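Local structure of iota-carrageenase (Alteromonas sp., 1H80) at residues D151-I156 with Q184-F189; H208-I213 with R241-L246; A158-D163 with Y191-T196. The protein hydrolyses internal beta-1,4 linkages of iota-carrageenan, a sulfated galactan of red algal cell walls, with inversion of anomeric configuration. All blocks are in the same frame, centred on the assembly; numbering follows the deposited sequence.

How the interactions relate
The three contacts join neighbouring coils of one parallel beta-helix, and each pairs segments that start 33 residues apart. Interactions 1 and 2 have centres about 10 Å apart and meet through adjacent strands, where Q184 N lies 2.8 Å from H208 O and A187 N lies 2.9 Å from E210 O, both probable hydrogen bonds. Interaction 3, with its centre about 12 Å from that of interaction 1 and 13 Å from that of interaction 2, lies deeper. It meets interaction 1 where Q184 OE1 reaches S159 OG and interaction 2 where I213 N approaches Y191 O at 2.9 Å. Interaction 1 alone supplies sodium ligands, T155 and I156.

Interaction 1. Residues D151-I156 with Q184-F189; sequences DDNKTI and QNNALF. With NA (sodium ion), chain H.
Neighbouring coils of the parallel beta-helix leave their strands at the parallel bridge of D151 with N185, beyond which the sodium-binding loop 152-156 packs on residues 186-188. The bridged side chains share a sheet face and point the same way; N185 ND2 donates to D151 OD1 at 3.0 Å, and that oxygen is only 10° out of the amide plane. K125 pairs with the other carboxylate oxygen. D152 N and K154 N then donate to N185 O and N186 O.

D152 shapes its own loop as an Asx motif. Its OD1 accepts from N153 N, from T155 N above the carboxylate plane, and from T155 OG1 at 2.8 Å on the syn lone pair. OD2 receives a sodium-bound water and lies 2.9 Å from NE2 of Q184, whose OE1 is bonded to S159 OG. T155 OG1 and I156 O each bind sodium at 2.4 Å, with L132 and F157 completing the protein ligands, so D152 positions a first-shell hydroxyl from the second shell.

K154 crosses N186 at about a right angle; the bend at chi4 (67°) sets NZ 2.8 Å from N186 OD1, in the amide plane on a lone pair. K154 NZ also donates to W462 O, and N186 OD1 also accepts from R464 NH1. L188 CD2 packs on I156 CD1 at 3.7 Å.

D151 reaches L121 and D123 on strand 120-123, while N185 and A187 touch E210 and S209 on strand 202-210.

Interaction 2. Residues H208-I213 with R241-L246; sequences HSEGGI and RCSKGL
Backbone bonds centred on S209 and S243 knit strands 208-210 and 241-243 in parallel: S209 N donates to R241 O, S243 N to S209 O at 3.1 Å, and G211 N to S243 O at 2.9 Å. The strand axes run 14° apart and approach to 4.8 Å, in agreement with the pairing of H208, S209 and E210 with R241, C242 and S243. Past the strands, L246 N donates to G212 O at 2.9 Å and carries the pairing into the turns.

H208, E210, R241 and S243 occupy one face of this sheet. H208 NE2 lies 3.0 Å from S243 OG, a hydrogen bond at the ring edge in which either atom could donate; S243 has two deposited conformers, and the bond is described for the one considered here, so it may not be permanent. R241 CB sits over a face of the imidazole, 4.2 Å from its centroid, as a CH-pi contact. The arginine chain then bends at chi3 (-63°), and its guanidinium lies with one face over H208 CB, its plane 67° from the ring. A water in the plane of both flat groups joins R241 NH2 to H208 ND1. R241 NH1 bonds to N239 and N206, and E210 OE1 accepts from N186 N.

Where the chains turn, G211 CA and G245 CA approach to 3.7 Å. A side chain on G245 would clash with G211 and G212 O, which calls for glycine there. I213 CG1 packs on L246 CB at 3.7 Å.

C242, on the other face, is tied by a disulfide to C271. The contact continues one parallel sheet of the beta-helix from coil to coil: strand 202-210 is paired on its far side with strand 177-185, and strand 231-243 with strand 261-269.

Interaction 3. Residues A158-D163 with Y191-T196; sequences ASILVD and YGLIQT
I160 and I194 lie side by side, pointing the same way, at the apolar centre of this pair of strands. I194 CD1, placed by chi2 of -63°, presses on I160 CB at 3.5 Å, tighter than usual van der Waals contact, and meets I160 CD1 at 3.6 Å. On the same face V162 CG2 touches I194 CG2 at 3.9 Å. I160 also packs on I179 and I182, and I194 on F204 and L207, which belong to strands of another wall of the beta-helix. An alanine in place of I160 would keep the CB contact but remove CG1, CG2 and CD1, and would probably open a gap between I194 CD1 and the I179 and I182 side chains.

Outward from this core, Q195 N donates to I160 O and V162 N to Q195 O, both nearly straight, at 166° and 164°. Q195 lies on the opposite face, and its CB meets A158 CB, just before the strand, at 3.7 Å. At the corner before the strands, I160 N donates to L193 O at 2.8 Å and S159 N to G192 O at 2.9 Å, while S159 OG bonds to Q184.

Thus backbone bonds fix the strand register, and branched apolar side chains fill the core between the walls.

Interaction 1. Residues D151-I156 with Q184-F189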
loop_
_atom_site.group_PDB
_atom_site.type_symbol
_atom_site.label_atom_id
_atom_site.label_comp_id
_atom_site.label_asym_id
_atom_site.label_seq_id
_atom_site.Cartn_x
_atom_site.Cartn_y
_atom_site.Cartn_z
ATOM N N ASP A 151 -8.490 5.923 10.137
ATOM C CA ASP A 151 -9.503 5.004 10.637
ATOM C C ASP A 151 -10.314 4.612 9.412
ATOM O O ASP A 151 -11.249 5.309 9.011
ATOM C CB ASP A 151 -10.401 5.686 11.669
ATOM C CG ASP A 151 -9.931 5.464 13.092
ATOM O OD1 ASP A 151 -8.782 5.012 13.290
ATOM O OD2 ASP A 151 -10.716 5.750 14.018
ATOM N N ASP A 152 -9.927 3.496 8.809
ATOM C CA ASP A 152 -10.578 3.001 7.607
ATOM C C ASP A 152 -11.843 2.238 7.972
ATOM O O ASP A 152 -12.128 1.997 9.148
ATOM C CB ASP A 152 -9.616 2.073 6.862
ATOM C CG ASP A 152 -9.898 1.989 5.376
ATOM O OD1 ASP A 152 -11.005 2.364 4.935
ATOM O OD2 ASP A 152 -8.996 1.530 4.645
ATOM N N ASN A 153 -12.605 1.876 6.948
ATOM C CA ASN A 153 -13.826 1.107 7.125
ATOM C C ASN A 153 -13.866 0.144 5.950
ATOM O O ASN A 153 -14.856 0.048 5.226
ATOM C CB ASN A 153 -15.049 2.024 7.117
ATOM C CG ASN A 153 -16.329 1.277 7.412
ATOM O OD1 ASN A 153 -16.368 0.420 8.295
ATOM N ND2 ASN A 153 -17.388 1.604 6.683
ATOM N N LYS A 154 -12.753 -0.560 5.772
ATOM C CA LYS A 154 -12.589 -1.516 4.691
ATOM C C LYS A 154 -12.989 -0.932 3.344
ATOM O O LYS A 154 -13.716 -1.552 2.571
ATOM C CB LYS A 154 -13.386 -2.792 4.979
ATOM C CG LYS A 154 -12.861 -3.574 6.173
ATOM C CD LYS A 154 -13.412 -4.992 6.182
ATOM C CE LYS A 154 -12.909 -5.783 7.379
ATOM N NZ LYS A 154 -13.441 -5.232 8.658
ATOM N N THR A 155 -12.505 0.274 3.066
ATOM C CA THR A 155 -12.799 0.921 1.798
ATOM C C THR A 155 -11.928 0.330 0.698
ATOM O O THR A 155 -10.910 -0.313 0.967
ATOM C CB THR A 155 -12.507 2.431 1.847
ATOM O OG1 THR A 155 -11.120 2.635 2.148
ATOM C CG2 THR A 155 -13.363 3.110 2.895
ATOM N N ILE A 156 -12.342 0.548 -0.545
ATOM C CA ILE A 156 -11.579 0.089 -1.692
ATOM C C ILE A 156 -10.401 1.055 -1.802
ATOM O O ILE A 156 -10.487 2.189 -1.320
ATOM C CB ILE A 156 -12.421 0.171 -2.985
ATOM C CG1 ILE A 156 -13.688 -0.677 -2.839
ATOM C CG2 ILE A 156 -11.594 -0.274 -4.179
ATOM C CD1 ILE A 156 -13.429 -2.148 -2.551
ATOM N N GLN A 184 -2.814 2.724 9.854
ATOM C CA GLN A 184 -4.124 2.543 9.252
ATOM C C GLN A 184 -4.864 1.445 9.992
ATOM O O GLN A 184 -4.330 0.355 10.199
ATOM C CB GLN A 184 -4.004 2.165 7.776
ATOM C CG GLN A 184 -5.355 2.020 7.084
ATOM C CD GLN A 184 -5.235 1.993 5.575
ATOM O OE1 GLN A 184 -4.326 2.595 5.009
ATOM N NE2 GLN A 184 -6.165 1.316 4.914
ATOM N N ASN A 185 -6.089 1.745 10.407
ATOM C CA ASN A 185 -6.900 0.763 11.113
ATOM C C ASN A 185 -8.016 0.244 10.225
ATOM O O ASN A 185 -8.572 0.977 9.407
ATOM C CB ASN A 185 -7.525 1.373 12.370
ATOM C CG ASN A 185 -6.493 1.790 13.390
ATOM O OD1 ASN A 185 -5.664 0.988 13.813
ATOM N ND2 ASN A 185 -6.540 3.051 13.797
ATOM N N ASN A 186 -8.322 -1.035 10.395
ATOM C CA ASN A 186 -9.398 -1.704 9.673
ATOM C C ASN A 186 -9.379 -1.565 8.151
ATOM O O ASN A 186 -10.345 -1.106 7.542
ATOM C CB ASN A 186 -10.743 -1.226 10.235
ATOM C CG ASN A 186 -11.891 -2.131 9.837
ATOM O OD1 ASN A 186 -11.703 -3.329 9.635
ATOM N ND2 ASN A 186 -13.091 -1.565 9.738
ATOM N N ALA A 187 -8.278 -1.983 7.539
ATOM C CA ALA A 187 -8.143 -1.932 6.088
ATOM C C ALA A 187 -8.743 -3.191 5.463
ATOM O O ALA A 187 -8.795 -4.247 6.100
ATOM C CB ALA A 187 -6.673 -1.824 5.704
ATOM N N LEU A 188 -9.201 -3.069 4.222
ATOM C CA LEU A 188 -9.762 -4.204 3.496
ATOM C C LEU A 188 -8.581 -5.063 3.047
ATOM O O LEU A 188 -7.535 -4.536 2.666
ATOM C CB LEU A 188 -10.553 -3.710 2.286
ATOM C CG LEU A 188 -11.238 -4.745 1.395
ATOM C CD1 LEU A 188 -12.201 -5.601 2.209
ATOM C CD2 LEU A 188 -11.976 -4.013 0.285
ATOM N N PHE A 189 -8.749 -6.381 3.075
ATOM C CA PHE A 189 -7.666 -7.291 2.717
ATOM C C PHE A 189 -6.968 -7.029 1.387
ATOM O O PHE A 189 -5.760 -7.223 1.276
ATOM C CB PHE A 189 -8.161 -8.746 2.728
ATOM C CG PHE A 189 -9.155 -9.062 1.646
ATOM C CD1 PHE A 189 -10.508 -8.777 1.817
ATOM C CD2 PHE A 189 -8.737 -9.638 0.450
ATOM C CE1 PHE A 189 -11.429 -9.065 0.812
ATOM C CE2 PHE A 189 -9.653 -9.930 -0.564
ATOM C CZ PHE A 189 -11.002 -9.641 -0.380
HETATM NA NA NA H . -9.339 3.018 0.566
HETATM O O HOH W 1 -9.237 -0.527 3.071
HETATM O O HOH W 2 -13.860 0.771 10.892
HETATM O O HOH W 3 -8.113 3.475 2.613
#

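Interaction 2. Residues H208-I213 with R241-L246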
loop_
_atom_site.group_PDB
_atom_site.type_symbol
_atom_site.label_atom_id
_atom_site.label_comp_id
_atom_site.label_asym_id
_atom_site.label_seq_id
_atom_site.Cartn_x
_atom_site.Cartn_y
_atom_site.Cartn_z
ATOM N N HIS A 208 2.261 1.265 9.507
ATOM C CA HIS A 208 1.602 0.112 10.101
ATOM C C HIS A 208 0.174 0.037 9.588
ATOM O O HIS A 208 -0.564 1.017 9.646
ATOM C CB HIS A 208 1.615 0.263 11.625
ATOM C CG HIS A 208 0.948 -0.856 12.363
ATOM N ND1 HIS A 208 0.825 -0.865 13.735
ATOM C CD2 HIS A 208 0.375 -2.005 11.927
ATOM C CE1 HIS A 208 0.204 -1.967 14.115
ATOM N NE2 HIS A 208 -0.081 -2.675 13.037
ATOM N N SER A 209 -0.204 -1.119 9.059
ATOM C CA SER A 209 -1.560 -1.301 8.571
ATOM C C SER A 209 -2.195 -2.497 9.253
ATOM O O SER A 209 -1.576 -3.553 9.369
ATOM C CB SER A 209 -1.576 -1.516 7.053
ATOM O OG SER A 209 -2.903 -1.734 6.600
ATOM N N GLU A 210 -3.420 -2.307 9.729
ATOM C CA GLU A 210 -4.181 -3.374 10.357
ATOM C C GLU A 210 -5.094 -3.848 9.235
ATOM O O GLU A 210 -6.026 -3.142 8.849
ATOM C CB GLU A 210 -5.015 -2.837 11.515
ATOM C CG GLU A 210 -5.923 -3.888 12.132
ATOM C CD GLU A 210 -6.866 -3.305 13.161
ATOM O OE1 GLU A 210 -7.706 -2.454 12.790
ATOM O OE2 GLU A 210 -6.765 -3.698 14.342
ATOM N N GLY A 211 -4.816 -5.034 8.707
ATOM C CA GLY A 211 -5.596 -5.553 7.599
ATOM C C GLY A 211 -4.851 -5.253 6.307
ATOM O O GLY A 211 -4.077 -4.293 6.241
ATOM N N GLY A 212 -5.063 -6.074 5.283
ATOM C CA GLY A 212 -4.397 -5.849 4.012
ATOM C C GLY A 212 -2.881 -5.900 4.093
ATOM O O GLY A 212 -2.314 -6.711 4.819
ATOM N N ILE A 213 -2.222 -5.024 3.341
ATOM C CA ILE A 213 -0.764 -4.972 3.314
ATOM C C ILE A 213 -0.297 -3.538 3.554
ATOM O O ILE A 213 -0.832 -2.596 2.964
ATOM C CB ILE A 213 -0.238 -5.477 1.964
ATOM C CG1 ILE A 213 -0.619 -6.950 1.810
ATOM C CG2 ILE A 213 1.276 -5.300 1.870
ATOM C CD1 ILE A 213 -0.266 -7.524 0.489
ATOM N N ARG A 241 5.102 -2.417 9.438
ATOM C CA ARG A 241 4.385 -3.383 10.255
ATOM C C ARG A 241 2.987 -3.749 9.785
ATOM O O ARG A 241 2.282 -2.944 9.173
ATOM C CB ARG A 241 4.311 -2.852 11.688
ATOM C CG ARG A 241 5.644 -2.328 12.215
ATOM C CD ARG A 241 5.570 -1.904 13.676
ATOM N NE ARG A 241 4.651 -0.791 13.919
ATOM C CZ ARG A 241 4.874 0.470 13.557
ATOM N NH1 ARG A 241 5.992 0.801 12.922
ATOM N NH2 ARG A 241 3.977 1.408 13.840
ATOM N N CYS A 242 2.601 -4.984 10.080
ATOM C CA CYS A 242 1.290 -5.498 9.723
ATOM C C CYS A 242 0.642 -6.111 10.970
ATOM O O CYS A 242 1.333 -6.609 11.856
ATOM C CB CYS A 242 1.404 -6.581 8.629
ATOM S SG CYS A 242 -0.129 -7.568 8.555
ATOM N N SER A 243 -0.682 -6.040 11.048
ATOM C CA SER A 243 -1.422 -6.643 12.152
ATOM C C SER A 243 -2.755 -7.105 11.583
ATOM O O SER A 243 -3.430 -6.357 10.877
ATOM C CB SER A 243 -1.637 -5.647 13.303
ATOM O OG SER A 243 -2.394 -4.523 12.902
ATOM N N LYS A 244 -3.113 -8.354 11.868
ATOM C CA LYS A 244 -4.362 -8.931 11.379
ATOM C C LYS A 244 -4.550 -8.731 9.879
ATOM O O LYS A 244 -5.655 -8.459 9.411
ATOM C CB LYS A 244 -5.549 -8.326 12.134
ATOM C CG LYS A 244 -5.473 -8.524 13.637
ATOM C CD LYS A 244 -6.696 -7.931 14.324
ATOM C CE LYS A 244 -6.625 -8.120 15.830
ATOM N NZ LYS A 244 -7.815 -7.542 16.518
ATOM N N GLY A 245 -3.468 -8.880 9.123
ATOM C CA GLY A 245 -3.561 -8.699 7.688
ATOM C C GLY A 245 -2.857 -9.774 6.889
ATOM O O GLY A 245 -2.601 -10.872 7.384
ATOM N N LEU A 246 -2.543 -9.448 5.641
ATOM C CA LEU A 246 -1.864 -10.374 4.744
ATOM C C LEU A 246 -0.360 -10.376 4.969
ATOM O O LEU A 246 0.246 -11.428 5.159
ATOM C CB LEU A 246 -2.152 -10.006 3.287
ATOM C CG LEU A 246 -3.580 -10.168 2.770
ATOM C CD1 LEU A 246 -3.664 -9.627 1.348
ATOM C CD2 LEU A 246 -3.979 -11.635 2.803
HETATM O O HOH W 4 1.614 1.085 15.561
HETATM O O HOH W 5 -4.427 -4.749 15.080
#

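Interaction 3. Residues A158-D163 with Y191-T196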
loop_
_atom_site.group_PDB
_atom_site.type_symbol
_atom_site.label_atom_id
_atom_site.label_comp_id
_atom_site.label_asym_id
_atom_site.label_seq_id
_atom_site.Cartn_x
_atom_site.Cartn_y
_atom_site.Cartn_z
ATOM N N ALA A 158 -5.888 1.441 -1.665
ATOM C CA ALA A 158 -4.908 1.622 -0.609
ATOM C C ALA A 158 -5.024 3.103 -0.274
ATOM O O ALA A 158 -5.437 3.903 -1.113
ATOM C CB ALA A 158 -3.513 1.304 -1.120
ATOM N N SER A 159 -4.647 3.475 0.940
ATOM C CA SER A 159 -4.756 4.862 1.360
ATOM C C SER A 159 -3.835 5.830 0.638
ATOM O O SER A 159 -4.211 6.969 0.388
ATOM C CB SER A 159 -4.525 4.961 2.861
ATOM O OG SER A 159 -5.552 4.274 3.550
ATOM N N ILE A 160 -2.627 5.381 0.321
ATOM C CA ILE A 160 -1.675 6.227 -0.379
ATOM C C ILE A 160 -1.284 5.530 -1.669
ATOM O O ILE A 160 -0.670 4.462 -1.662
ATOM C CB ILE A 160 -0.428 6.503 0.487
ATOM C CG1 ILE A 160 -0.858 7.188 1.792
ATOM C CG2 ILE A 160 0.553 7.395 -0.270
ATOM C CD1 ILE A 160 0.271 7.509 2.734
ATOM N N LEU A 161 -1.664 6.141 -2.782
ATOM C CA LEU A 161 -1.379 5.590 -4.092
ATOM C C LEU A 161 -0.188 6.324 -4.685
ATOM O O LEU A 161 -0.299 7.487 -5.064
ATOM C CB LEU A 161 -2.604 5.756 -4.997
ATOM C CG LEU A 161 -3.906 5.181 -4.432
ATOM C CD1 LEU A 161 -5.078 5.584 -5.311
ATOM C CD2 LEU A 161 -3.795 3.666 -4.339
ATOM N N VAL A 162 0.955 5.646 -4.734
ATOM C CA VAL A 162 2.178 6.223 -5.294
ATOM C C VAL A 162 2.050 5.825 -6.756
ATOM O O VAL A 162 2.681 4.880 -7.231
ATOM C CB VAL A 162 3.419 5.586 -4.637
ATOM C CG1 VAL A 162 4.679 6.311 -5.078
ATOM C CG2 VAL A 162 3.284 5.657 -3.117
ATOM N N ASP A 163 1.216 6.587 -7.455
ATOM C CA ASP A 163 0.844 6.307 -8.834
ATOM C C ASP A 163 1.523 7.049 -9.974
ATOM O O ASP A 163 2.425 7.867 -9.784
ATOM C CB ASP A 163 -0.665 6.515 -8.964
ATOM C CG ASP A 163 -1.356 5.381 -9.691
ATOM O OD1 ASP A 163 -0.757 4.817 -10.627
ATOM O OD2 ASP A 163 -2.510 5.063 -9.328
ATOM N N TYR A 191 -6.332 -4.290 0.022
ATOM C CA TYR A 191 -5.639 -3.022 -0.034
ATOM C C TYR A 191 -4.703 -2.795 1.134
ATOM O O TYR A 191 -3.884 -3.654 1.437
ATOM C CB TYR A 191 -6.671 -1.905 -0.181
ATOM C CG TYR A 191 -7.510 -2.124 -1.420
ATOM C CD1 TYR A 191 -7.025 -1.770 -2.676
ATOM C CD2 TYR A 191 -8.741 -2.775 -1.348
ATOM C CE1 TYR A 191 -7.739 -2.063 -3.835
ATOM C CE2 TYR A 191 -9.467 -3.073 -2.505
ATOM C CZ TYR A 191 -8.955 -2.714 -3.742
ATOM O OH TYR A 191 -9.648 -3.007 -4.896
ATOM N N GLY A 192 -4.808 -1.645 1.784
ATOM C CA GLY A 192 -3.916 -1.372 2.889
ATOM C C GLY A 192 -3.431 0.060 2.867
ATOM O O GLY A 192 -4.079 0.944 2.314
ATOM N N LEU A 193 -2.257 0.283 3.437
ATOM C CA LEU A 193 -1.720 1.628 3.541
ATOM C C LEU A 193 -1.106 2.208 2.270
ATOM O O LEU A 193 -1.574 3.230 1.764
ATOM C CB LEU A 193 -0.717 1.657 4.696
ATOM C CG LEU A 193 -0.130 2.994 5.138
ATOM C CD1 LEU A 193 -1.201 4.068 5.212
ATOM C CD2 LEU A 193 0.526 2.786 6.500
ATOM N N ILE A 194 -0.073 1.555 1.751
ATOM C CA ILE A 194 0.604 2.028 0.549
ATOM C C ILE A 194 0.538 1.044 -0.606
ATOM O O ILE A 194 0.667 -0.158 -0.408
ATOM C CB ILE A 194 2.127 2.215 0.781
ATOM C CG1 ILE A 194 2.392 2.997 2.065
ATOM C CG2 ILE A 194 2.757 2.895 -0.434
ATOM C CD1 ILE A 194 1.858 4.406 2.055
ATOM N N GLN A 195 0.313 1.553 -1.809
ATOM C CA GLN A 195 0.417 0.700 -2.983
ATOM C C GLN A 195 1.260 1.530 -3.934
ATOM O O GLN A 195 0.949 2.693 -4.195
ATOM C CB GLN A 195 -0.918 0.343 -3.636
ATOM C CG GLN A 195 -0.647 -0.564 -4.845
ATOM C CD GLN A 195 -1.776 -1.505 -5.204
ATOM O OE1 GLN A 195 -1.646 -2.306 -6.137
ATOM N NE2 GLN A 195 -2.880 -1.421 -4.482
ATOM N N THR A 196 2.340 0.935 -4.431
ATOM C CA THR A 196 3.257 1.633 -5.324
ATOM C C THR A 196 3.173 1.159 -6.764
ATOM O O THR A 196 3.181 -0.040 -7.029
ATOM C CB THR A 196 4.712 1.445 -4.876
ATOM O OG1 THR A 196 5.085 0.067 -5.030
ATOM C CG2 THR A 196 4.874 1.845 -3.419
#